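Local coordinates for autotransporter adhesin/invasin TibA (Escherichia coli, PDB 4Q1Q), which mediates adhesion to and invasion of human intestinal epithelial cells and bacterial aggregation, and enhances biofilm formation, as a heptosylated autotransporter, of which this is part of the beta-helical passenger, at residues G221-T226 with G240-T245; Y216-G221 with H235-G240. One frame throughout, in Å; residues are numbered along the deposited sequence.

How the contacts relate
Contacts 1 and 2 join the same two successive coils of the beta-helix on neighbouring faces. The chain runs from contact 2 into contact 1 through Gly221 in one coil and Gly240 in the next, which both contacts share. Each is partly buried. Their inward sides meet in the core, where Val217 and Val236 of contact 2 pack on Val242 of contact 1. Outside, the chemistry differs. Contact 1 is almost wholly a backbone ladder flanked by threonines, and it holds one heptose by hydroxyl hydrogen bonds. Contact 2 adds aromatic rings, paired turns, bridging waters and two serines carrying covalent heptose. The sugar of chain B touches both.

Contact 1. Residues G221-T226 with G240-T245. With 289 (D-glycero-alpha-D-manno-heptopyranose), chain S; 289 (D-glycero-alpha-D-manno-heptopyranose), chain B.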
ATOM      1  N   GLY A 221     -10.444  12.241  12.270  1.00 42.89           N
ATOM      2  CA  GLY A 221     -10.478  11.823  10.874  1.00 45.14           C
ATOM      3  C   GLY A 221     -11.426  12.676  10.076  1.00 41.84           C
ATOM      4  O   GLY A 221     -12.373  13.260  10.605  1.00 45.94           O
ATOM      5  N   SER A 222     -11.189  12.749   8.772  1.00 43.98           N
ATOM      6  CA  SER A 222     -12.022  13.611   7.937  1.00 41.92           C
ATOM      7  C   SER A 222     -12.208  13.015   6.543  1.00 38.52           C
ATOM      8  O   SER A 222     -11.228  12.663   5.887  1.00 45.27           O
ATOM      9  CB  SER A 222     -11.414  15.020   7.891  1.00 46.55           C
ATOM     10  OG  SER A 222     -11.982  15.808   6.854  1.00 48.30           O
ATOM     11  N   ALA A 223     -13.452  12.834   6.116  1.00 39.04           N
ATOM     12  CA  ALA A 223     -13.745  12.361   4.760  1.00 47.64           C
ATOM     13  C   ALA A 223     -14.417  13.467   3.957  1.00 46.55           C
ATOM     14  O   ALA A 223     -15.244  14.215   4.488  1.00 45.06           O
ATOM     15  CB  ALA A 223     -14.634  11.135   4.785  1.00 57.47           C
ATOM     16  N   THR A 224     -14.007  13.599   2.698  1.00 51.42           N
ATOM     17  CA  THR A 224     -14.553  14.608   1.788  1.00 46.84           C
ATOM     18  C   THR A 224     -14.902  13.948   0.469  1.00 47.16           C
ATOM     19  O   THR A 224     -14.057  13.297  -0.145  1.00 48.80           O
ATOM     20  CB  THR A 224     -13.571  15.775   1.583  1.00 49.92           C
ATOM     21  OG1 THR A 224     -13.397  16.457   2.838  1.00 46.68           O
ATOM     22  CG2 THR A 224     -14.095  16.777   0.558  1.00 55.10           C
ATOM     23  N   ASN A 225     -16.152  14.118   0.049  1.00 46.69           N
ATOM     24  CA  ASN A 225     -16.595  13.784  -1.297  1.00 52.23           C
ATOM     25  C   ASN A 225     -16.631  12.273  -1.340  1.00 52.69           C
ATOM     26  O   ASN A 225     -15.783  11.600  -1.933  1.00 53.08           O
ATOM     27  CB  ASN A 225     -15.748  14.414  -2.408  1.00 58.52           C
ATOM     28  CG  ASN A 225     -16.121  13.906  -3.788  1.00 59.95           C
ATOM     29  OD1 ASN A 225     -17.250  13.494  -4.043  1.00 54.76           O
ATOM     30  ND2 ASN A 225     -15.149  13.899  -4.686  1.00 64.89           N
ATOM     31  N   THR A 226     -17.645  11.756  -0.654  1.00 55.88           N
ATOM     32  CA  THR A 226     -17.781  10.314  -0.534  1.00 56.85           C
ATOM     33  C   THR A 226     -19.077   9.913  -1.213  1.00 52.30           C
ATOM     34  O   THR A 226     -20.065  10.636  -1.106  1.00 54.94           O
ATOM     35  CB  THR A 226     -17.815   9.880   0.938  1.00 51.33           C
ATOM     36  OG1 THR A 226     -16.630  10.353   1.587  1.00 53.13           O
ATOM     37  CG2 THR A 226     -17.913   8.355   1.047  1.00 48.91           C
ATOM     38  N   GLY A 240     -15.255  12.572  14.686  1.00 41.76           N
ATOM     39  CA  GLY A 240     -14.977  12.380  13.258  1.00 43.43           C
ATOM     40  C   GLY A 240     -15.800  13.355  12.453  1.00 44.36           C
ATOM     41  O   GLY A 240     -16.875  13.744  12.922  1.00 42.65           O
ATOM     42  N   ASN A 241     -15.296  13.757  11.284  1.00 39.49           N
ATOM     43  CA  ASN A 241     -16.010  14.677  10.392  1.00 44.90           C
ATOM     44  C   ASN A 241     -16.111  14.179   8.971  1.00 44.72           C
ATOM     45  O   ASN A 241     -15.150  13.624   8.459  1.00 43.38           O
ATOM     46  CB  ASN A 241     -15.291  16.009  10.232  1.00 49.50           C
ATOM     47  CG  ASN A 241     -15.451  16.873  11.452  1.00 57.68           C
ATOM     48  OD1 ASN A 241     -16.382  17.678  11.547  1.00 58.76           O
ATOM     49  ND2 ASN A 241     -14.589  16.639  12.424  1.00 56.21           N
ATOM     50  N   VAL A 242     -17.245  14.413   8.330  1.00 40.98           N
ATOM     51  CA  VAL A 242     -17.331  14.156   6.897  1.00 46.55           C
ATOM     52  C   VAL A 242     -18.050  15.305   6.208  1.00 49.99           C
ATOM     53  O   VAL A 242     -18.868  16.002   6.813  1.00 43.57           O
ATOM     54  CB  VAL A 242     -17.982  12.797   6.570  1.00 43.95           C
ATOM     55  CG1 VAL A 242     -17.268  11.698   7.339  1.00 47.51           C
ATOM     56  CG2 VAL A 242     -19.456  12.741   6.923  1.00 47.65           C
ATOM     57  N   THR A 243     -17.692  15.506   4.944  1.00 45.57           N
ATOM     58  CA  THR A 243     -18.327  16.544   4.145  1.00 51.80           C
ATOM     59  C   THR A 243     -18.523  16.086   2.698  1.00 53.45           C
ATOM     60  O   THR A 243     -17.796  15.245   2.162  1.00 51.72           O
ATOM     61  CB  THR A 243     -17.583  17.887   4.252  1.00 56.17           C
ATOM     62  OG1 THR A 243     -18.432  18.896   3.691  1.00 60.34           O
ATOM     63  CG2 THR A 243     -16.265  17.832   3.524  1.00 60.62           C
ATOM     64  N   GLU A 244     -19.606  16.570   2.105  1.00 49.39           N
ATOM     65  CA  GLU A 244     -19.908  16.268   0.712  1.00 53.35           C
ATOM     66  C   GLU A 244     -19.998  14.757   0.602  1.00 52.47           C
ATOM     67  O   GLU A 244     -19.228  14.121  -0.110  1.00 58.71           O
ATOM     68  CB  GLU A 244     -18.851  16.811  -0.258  1.00 46.72           C
ATOM     69  CG  GLU A 244     -18.660  18.318  -0.237  1.00 55.60           C
ATOM     70  CD  GLU A 244     -17.500  18.762  -1.126  1.00 57.25           C
ATOM     71  OE1 GLU A 244     -16.803  19.735  -0.760  1.00 51.30           O
ATOM     72  OE2 GLU A 244     -17.266  18.113  -2.173  1.00 59.52           O
ATOM     73  N   THR A 245     -20.937  14.188   1.346  1.00 55.99           N
ATOM     74  CA  THR A 245     -21.283  12.789   1.198  1.00 53.89           C
ATOM     75  C   THR A 245     -22.586  12.760   0.409  1.00 56.01           C
ATOM     76  O   THR A 245     -23.562  13.445   0.727  1.00 57.05           O
ATOM     77  CB  THR A 245     -21.482  12.117   2.564  1.00 51.59           C
ATOM     78  OG1 THR A 245     -20.262  12.196   3.302  1.00 56.97           O
ATOM     79  CG2 THR A 245     -21.839  10.662   2.413  1.00 56.21           C
TER
HETATM   80  O7  289 S 417      -5.562  17.563   6.209  1.00 82.52           O
HETATM   81  C7  289 S 417      -6.670  17.354   7.092  1.00 81.43           C
HETATM   82  C6  289 S 417      -8.025  17.584   6.413  1.00 81.95           C
HETATM   83  O6  289 S 417      -8.292  18.989   6.318  1.00 75.67           O
HETATM   84  C5  289 S 417      -8.149  16.865   5.063  1.00 69.06           C
HETATM   85  O5  289 S 417      -8.930  15.721   5.418  1.00 61.57           O
HETATM   86  C1  289 S 417      -9.236  14.847   4.329  1.00 60.86           C
HETATM   87  C2  289 S 417     -10.264  15.644   3.543  1.00 59.66           C
HETATM   88  O2  289 S 417     -11.240  16.260   4.395  1.00 49.73           O
HETATM   89  C3  289 S 417      -9.383  16.667   2.838  1.00 58.12           C
HETATM   90  O3  289 S 417     -10.153  17.310   1.824  1.00 64.46           O
HETATM   91  C4  289 S 417      -8.828  17.609   3.906  1.00 65.12           C
HETATM   92  O4  289 S 417      -7.924  18.475   3.221  1.00 61.58           O
HETATM   93  O7  289 B 435     -14.170  20.082  16.844  1.00121.83           O
HETATM   94  C7  289 B 435     -14.129  19.336  15.620  1.00124.98           C
HETATM   95  C6  289 B 435     -15.112  18.162  15.546  1.00118.94           C
HETATM   96  O6  289 B 435     -15.391  17.569  16.822  1.00 98.58           O
HETATM   97  C5  289 B 435     -16.458  18.518  14.907  1.00116.25           C
HETATM   98  O5  289 B 435     -17.353  17.436  15.181  1.00110.52           O
HETATM   99  C1  289 B 435     -18.591  17.564  14.478  1.00108.29           C
HETATM  100  C2  289 B 435     -19.333  18.736  15.117  1.00114.43           C
HETATM  101  O2  289 B 435     -19.508  18.618  16.534  1.00107.62           O
HETATM  102  C3  289 B 435     -18.522  19.999  14.846  1.00114.87           C
HETATM  103  O3  289 B 435     -19.173  21.111  15.471  1.00110.16           O
HETATM  104  C4  289 B 435     -17.091  19.839  15.352  1.00115.96           C
HETATM  105  O4  289 B 435     -16.340  20.937  14.827  1.00115.38           O
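The flat groups shared by Gly221-Thr226 and Gly240-Thr245 are peptide units, which meet at their polar edges. Asn241 O takes Ala223 N in its carbonyl plane, at 3.0 Å, while Thr243 N comes to Ala223 O at 2.8 Å, tilted somewhat from the plane of that second carbonyl. Above and below this parallel ladder the side chains match in kind. On one face, Ala223 CB touches Val242 CG1 at 3.7 Å. On the other, Thr224 and Thr243 lie side by side and point the same way. Thr243 has OG1 anti to the backbone N (chi1 -167°), which puts CG2 between N and the carbonyl carbon and only 3.3 Å from Thr224 OG1. That hydroxyl also shares the chain S heptose with Ser222, the next residue on the same face of the strand: sugar O2 is hydrogen-bonded to Ser222 OG at 2.6 Å and to Thr224 OG1 at 2.7 Å, a two-point grip on one sugar oxygen. The Asn241 side chain lies against the chain B heptose. At the corner both segments turn with positive phi at Asn225 and Glu244, and Thr226 N binds Glu244 O at 2.9 Å, carrying the pairing into the next face of the beta-helix. Strands 203-209 and 260-266 continue the ladder on either side; Ala223, Thr226 and Val242 face Gln234 of strand 233-236 across the interior, and Gln234 also binds Thr245 OG1.

Contact 2. Residues Y216-G221 with H235-G240; sequences YVSSGG and HVYIDG. With 289 (D-glycero-alpha-D-manno-heptopyranose), chain T; 289 (D-glycero-alpha-D-manno-heptopyranose), chain U; 289 (D-glycero-alpha-D-manno-heptopyranose), chain Q; 289 (D-glycero-alpha-D-manno-heptopyranose), chain B.
Tyr216 and Tyr237 lie side by side and point the same way, the hydroxyl of Tyr237 reaching to 3.7 Å from Tyr216 CD1. Both rings swing to the backbone N side, CG being anti to the carbonyl carbon (chi1 -54° in Tyr216 and -65° in Tyr237). The Tyr237 ring is covered on both faces: His235 CD2 sits above one, and O3 of the chain T heptose lies 3.4 Å above the plane of the other, both offset toward the rim. Val217 O meets its edge in plane. Tyr237 OH in turn stands over the centre of the His235 imidazole, whose NE2 is bonded to Glu256. The Tyr216 ring also meets that of Tyr198 in the preceding coil, the planes inclined to each other. Aromatic residues of successive coils thus lie next to one another in this parallel beta-helix, the right-handed form usual for autotransporter passengers, whose strands here pair in register. Nearly straight bonds join them, Val217 N to His235 O at 2.7 Å and Tyr237 N to Val217 O at 2.8 Å. Each segment then makes a type II turn (Ser218 to Gly221, Tyr237 to Gly240). Ser218 OG and Ser219 OG are covalently linked to C1 of the chain T and chain U heptoses, each at 1.3 Å. Asp239 CB comes alongside Ser219 OG at 3.6 Å, and the carboxylate lies between two sugars, with OD2 near chain U and OD1 3.0 Å from chain B O6. Gly220 N is hydrogen-bonded to Asp239 O, coming in from above the carbonyl plane, and one water bridges Ser219 N to Ile238 O.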
ATOM      1  N   TYR A 216     -14.983   3.982   8.169  1.00 44.55           N
ATOM      2  CA  TYR A 216     -15.137   4.323   9.571  1.00 42.66           C
ATOM      3  C   TYR A 216     -14.352   5.582   9.892  1.00 38.06           C
ATOM      4  O   TYR A 216     -13.132   5.572   9.807  1.00 40.11           O
ATOM      5  CB  TYR A 216     -14.608   3.166  10.416  1.00 43.11           C
ATOM      6  CG  TYR A 216     -15.198   1.813  10.096  1.00 41.68           C
ATOM      7  CD1 TYR A 216     -16.433   1.417  10.600  1.00 45.94           C
ATOM      8  CD2 TYR A 216     -14.478   0.904   9.337  1.00 44.09           C
ATOM      9  CE1 TYR A 216     -16.959   0.161  10.331  1.00 44.37           C
ATOM     10  CE2 TYR A 216     -14.985  -0.354   9.073  1.00 46.08           C
ATOM     11  CZ  TYR A 216     -16.227  -0.707   9.550  1.00 47.36           C
ATOM     12  OH  TYR A 216     -16.685  -1.949   9.204  1.00 53.13           O
ATOM     13  N   VAL A 217     -15.044   6.662  10.234  1.00 40.64           N
ATOM     14  CA  VAL A 217     -14.362   7.922  10.477  1.00 40.21           C
ATOM     15  C   VAL A 217     -14.273   8.148  11.984  1.00 39.44           C
ATOM     16  O   VAL A 217     -15.252   8.449  12.655  1.00 44.58           O
ATOM     17  CB  VAL A 217     -15.078   9.082   9.762  1.00 40.03           C
ATOM     18  CG1 VAL A 217     -14.288  10.375   9.869  1.00 39.34           C
ATOM     19  CG2 VAL A 217     -15.271   8.703   8.297  1.00 43.37           C
ATOM     20  N   SER A 218     -13.067   8.062  12.522  1.00 43.86           N
ATOM     21  CA  SER A 218     -12.913   8.229  13.956  1.00 43.37           C
ATOM     22  C   SER A 218     -12.252   9.563  14.238  1.00 47.70           C
ATOM     23  O   SER A 218     -12.016  10.371  13.334  1.00 44.74           O
ATOM     24  CB  SER A 218     -12.089   7.090  14.535  1.00 39.38           C
ATOM     25  OG  SER A 218     -12.860   5.910  14.474  1.00 43.37           O
ATOM     26  N   SER A 219     -12.064   9.785  15.535  1.00 52.10           N
ATOM     27  CA  SER A 219     -11.592  11.041  16.091  1.00 49.72           C
ATOM     28  C   SER A 219     -10.429  11.655  15.322  1.00 44.50           C
ATOM     29  O   SER A 219      -9.371  11.046  15.119  1.00 44.11           O
ATOM     30  CB  SER A 219     -11.209  10.826  17.559  1.00 52.79           C
ATOM     31  OG  SER A 219     -10.935  12.073  18.179  1.00 64.74           O
ATOM     32  N   GLY A 220     -10.656  12.893  14.893  1.00 43.67           N
ATOM     33  CA  GLY A 220      -9.653  13.624  14.136  1.00 46.48           C
ATOM     34  C   GLY A 220      -9.697  13.274  12.657  1.00 49.68           C
ATOM     35  O   GLY A 220      -9.020  13.923  11.871  1.00 47.19           O
ATOM     36  N   GLY A 221     -10.444  12.241  12.270  1.00 42.89           N
ATOM     37  CA  GLY A 221     -10.478  11.823  10.874  1.00 45.14           C
ATOM     38  C   GLY A 221     -11.426  12.676  10.076  1.00 41.84           C
ATOM     39  O   GLY A 221     -12.373  13.260  10.605  1.00 45.94           O
ATOM     40  N   HIS A 235     -19.541   5.298   8.359  1.00 46.25           N
ATOM     41  CA  HIS A 235     -19.803   5.322   9.803  1.00 44.70           C
ATOM     42  C   HIS A 235     -18.937   6.380  10.487  1.00 38.68           C
ATOM     43  O   HIS A 235     -17.715   6.269  10.481  1.00 40.32           O
ATOM     44  CB  HIS A 235     -19.555   3.936  10.412  1.00 46.71           C
ATOM     45  CG  HIS A 235     -20.368   3.655  11.641  1.00 52.70           C
ATOM     46  ND1 HIS A 235     -21.166   2.537  11.760  1.00 56.03           N
ATOM     47  CD2 HIS A 235     -20.583   4.391  12.760  1.00 51.72           C
ATOM     48  CE1 HIS A 235     -21.805   2.574  12.917  1.00 56.21           C
ATOM     49  NE2 HIS A 235     -21.476   3.693  13.540  1.00 56.31           N
ATOM     50  N   VAL A 236     -19.559   7.404  11.066  1.00 39.76           N
ATOM     51  CA  VAL A 236     -18.823   8.500  11.687  1.00 39.47           C
ATOM     52  C   VAL A 236     -18.909   8.427  13.216  1.00 42.70           C
ATOM     53  O   VAL A 236     -20.009   8.419  13.765  1.00 39.91           O
ATOM     54  CB  VAL A 236     -19.364   9.862  11.243  1.00 42.90           C
ATOM     55  CG1 VAL A 236     -18.376  10.945  11.664  1.00 40.09           C
ATOM     56  CG2 VAL A 236     -19.599   9.891   9.734  1.00 43.42           C
ATOM     57  N   TYR A 237     -17.760   8.408  13.889  1.00 38.02           N
ATOM     58  CA  TYR A 237     -17.719   8.236  15.338  1.00 42.60           C
ATOM     59  C   TYR A 237     -17.418   9.595  15.949  1.00 44.14           C
ATOM     60  O   TYR A 237     -17.314  10.600  15.234  1.00 48.38           O
ATOM     61  CB  TYR A 237     -16.701   7.188  15.779  1.00 41.37           C
ATOM     62  CG  TYR A 237     -17.081   5.826  15.283  1.00 45.73           C
ATOM     63  CD1 TYR A 237     -16.707   5.419  14.016  1.00 50.22           C
ATOM     64  CD2 TYR A 237     -17.783   4.941  16.087  1.00 52.65           C
ATOM     65  CE1 TYR A 237     -17.041   4.165  13.542  1.00 51.63           C
ATOM     66  CE2 TYR A 237     -18.117   3.681  15.633  1.00 54.90           C
ATOM     67  CZ  TYR A 237     -17.740   3.306  14.362  1.00 59.75           C
ATOM     68  OH  TYR A 237     -18.087   2.070  13.878  1.00 56.58           O
ATOM     69  N   ILE A 238     -17.333   9.604  17.275  1.00 47.43           N
ATOM     70  CA  ILE A 238     -17.202  10.842  18.025  1.00 44.56           C
ATOM     71  C   ILE A 238     -15.979  11.606  17.542  1.00 42.51           C
ATOM     72  O   ILE A 238     -14.895  11.051  17.466  1.00 46.30           O
ATOM     73  CB  ILE A 238     -17.229  10.661  19.564  1.00 47.69           C
ATOM     74  CG1 ILE A 238     -16.985  12.024  20.229  1.00 51.32           C
ATOM     75  CG2 ILE A 238     -16.248   9.610  20.062  1.00 45.89           C
ATOM     76  CD1 ILE A 238     -17.726  12.205  21.542  1.00 57.49           C
ATOM     77  N   ASP A 239     -16.198  12.876  17.199  1.00 44.97           N
ATOM     78  CA  ASP A 239     -15.168  13.815  16.797  1.00 44.92           C
ATOM     79  C   ASP A 239     -14.596  13.466  15.421  1.00 49.60           C
ATOM     80  O   ASP A 239     -13.574  14.036  15.042  1.00 49.23           O
ATOM     81  CB  ASP A 239     -14.053  13.891  17.844  1.00 53.37           C
ATOM     82  CG  ASP A 239     -14.496  14.554  19.147  1.00 53.44           C
ATOM     83  OD1 ASP A 239     -15.210  15.578  19.103  1.00 56.07           O
ATOM     84  OD2 ASP A 239     -14.127  14.052  20.228  1.00 63.48           O
ATOM     85  N   GLY A 240     -15.255  12.572  14.686  1.00 41.76           N
ATOM     86  CA  GLY A 240     -14.977  12.380  13.258  1.00 43.43           C
ATOM     87  C   GLY A 240     -15.800  13.355  12.453  1.00 44.36           C
ATOM     88  O   GLY A 240     -16.875  13.744  12.922  1.00 42.65           O
TER
HETATM   89  O7  289 T 418      -9.744   6.317  19.006  1.00 83.23           O
HETATM   90  C7  289 T 418     -10.228   6.286  17.659  1.00 60.52           C
HETATM   91  C6  289 T 418     -10.567   4.841  17.326  1.00 62.82           C
HETATM   92  O6  289 T 418     -10.573   4.053  18.519  1.00 78.71           O
HETATM   93  C5  289 T 418     -11.920   4.709  16.644  1.00 55.51           C
HETATM   94  O5  289 T 418     -11.517   4.446  15.302  1.00 49.34           O
HETATM   95  C1  289 T 418     -12.564   4.647  14.377  1.00 48.18           C
HETATM   96  C2  289 T 418     -13.593   3.572  14.673  1.00 49.37           C
HETATM   97  O2  289 T 418     -13.012   2.309  14.338  1.00 48.05           O
HETATM   98  C3  289 T 418     -14.051   3.648  16.127  1.00 49.07           C
HETATM   99  O3  289 T 418     -14.976   2.587  16.410  1.00 51.17           O
HETATM  100  C4  289 T 418     -12.859   3.586  17.064  1.00 52.62           C
HETATM  101  O4  289 T 418     -13.390   3.708  18.387  1.00 58.81           O
HETATM  102  O7  289 U 419      -6.358  10.029  21.554  1.00 65.13           O
HETATM  103  C7  289 U 419      -7.504  10.306  20.748  1.00 77.07           C
HETATM  104  C6  289 U 419      -7.188  11.544  19.912  1.00 73.75           C
HETATM  105  O6  289 U 419      -6.302  11.259  18.833  1.00 74.20           O
HETATM  106  C5  289 U 419      -8.402  12.138  19.222  1.00 60.84           C
HETATM  107  O5  289 U 419      -9.587  11.539  19.749  1.00 57.62           O
HETATM  108  C1  289 U 419     -10.779  12.273  19.462  1.00 67.91           C
HETATM  109  C2  289 U 419     -10.631  13.656  20.081  1.00 64.21           C
HETATM  110  O2  289 U 419     -10.261  13.550  21.461  1.00 70.09           O
HETATM  111  C3  289 U 419      -9.588  14.336  19.201  1.00 63.29           C
HETATM  112  O3  289 U 419      -9.365  15.726  19.450  1.00 72.15           O
HETATM  113  C4  289 U 419      -8.267  13.636  19.437  1.00 63.20           C
HETATM  114  O4  289 U 419      -7.323  14.173  18.508  1.00 74.36           O
HETATM  115  O7  289 Q 415      -2.525  16.371  15.039  1.00 84.37           O
HETATM  116  C7  289 Q 415      -2.113  15.107  15.576  1.00 88.74           C
HETATM  117  C6  289 Q 415      -3.245  14.526  16.415  1.00 80.41           C
HETATM  118  O6  289 Q 415      -4.072  15.597  16.868  1.00 89.41           O
HETATM  119  C5  289 Q 415      -4.052  13.505  15.617  1.00 72.41           C
HETATM  120  O5  289 Q 415      -3.173  12.377  15.579  1.00 65.68           O
HETATM  121  C1  289 Q 415      -3.629  11.178  14.956  1.00 62.82           C
HETATM  122  C2  289 Q 415      -4.823  10.708  15.771  1.00 68.55           C
HETATM  123  O2  289 Q 415      -4.374  10.367  17.086  1.00 76.97           O
HETATM  124  C3  289 Q 415      -5.894  11.802  15.738  1.00 68.30           C
HETATM  125  O3  289 Q 415      -7.036  11.406  16.503  1.00 67.03           O
HETATM  126  C4  289 Q 415      -5.386  13.140  16.264  1.00 68.68           C
HETATM  127  O4  289 Q 415      -6.452  14.077  16.075  1.00 64.07           O
HETATM  128  O7  289 B 435     -14.170  20.082  16.844  1.00121.83           O
HETATM  129  C7  289 B 435     -14.129  19.336  15.620  1.00124.98           C
HETATM  130  C6  289 B 435     -15.112  18.162  15.546  1.00118.94           C
HETATM  131  O6  289 B 435     -15.391  17.569  16.822  1.00 98.58           O
HETATM  132  C5  289 B 435     -16.458  18.518  14.907  1.00116.25           C
HETATM  133  O5  289 B 435     -17.353  17.436  15.181  1.00110.52           O
HETATM  134  C1  289 B 435     -18.591  17.564  14.478  1.00108.29           C
HETATM  135  C2  289 B 435     -19.333  18.736  15.117  1.00114.43           C
HETATM  136  O2  289 B 435     -19.508  18.618  16.534  1.00107.62           O
HETATM  137  C3  289 B 435     -18.522  19.999  14.846  1.00114.87           C
HETATM  138  O3  289 B 435     -19.173  21.111  15.471  1.00110.16           O
HETATM  139  C4  289 B 435     -17.091  19.839  15.352  1.00115.96           C
HETATM  140  O4  289 B 435     -16.340  20.937  14.827  1.00115.38           O
HETATM  141  O   HOH W   1     -13.910   8.374  17.336  1.00 48.92           O
HETATM  142  O   HOH W   2     -12.316  15.115  12.461  1.00 56.50           O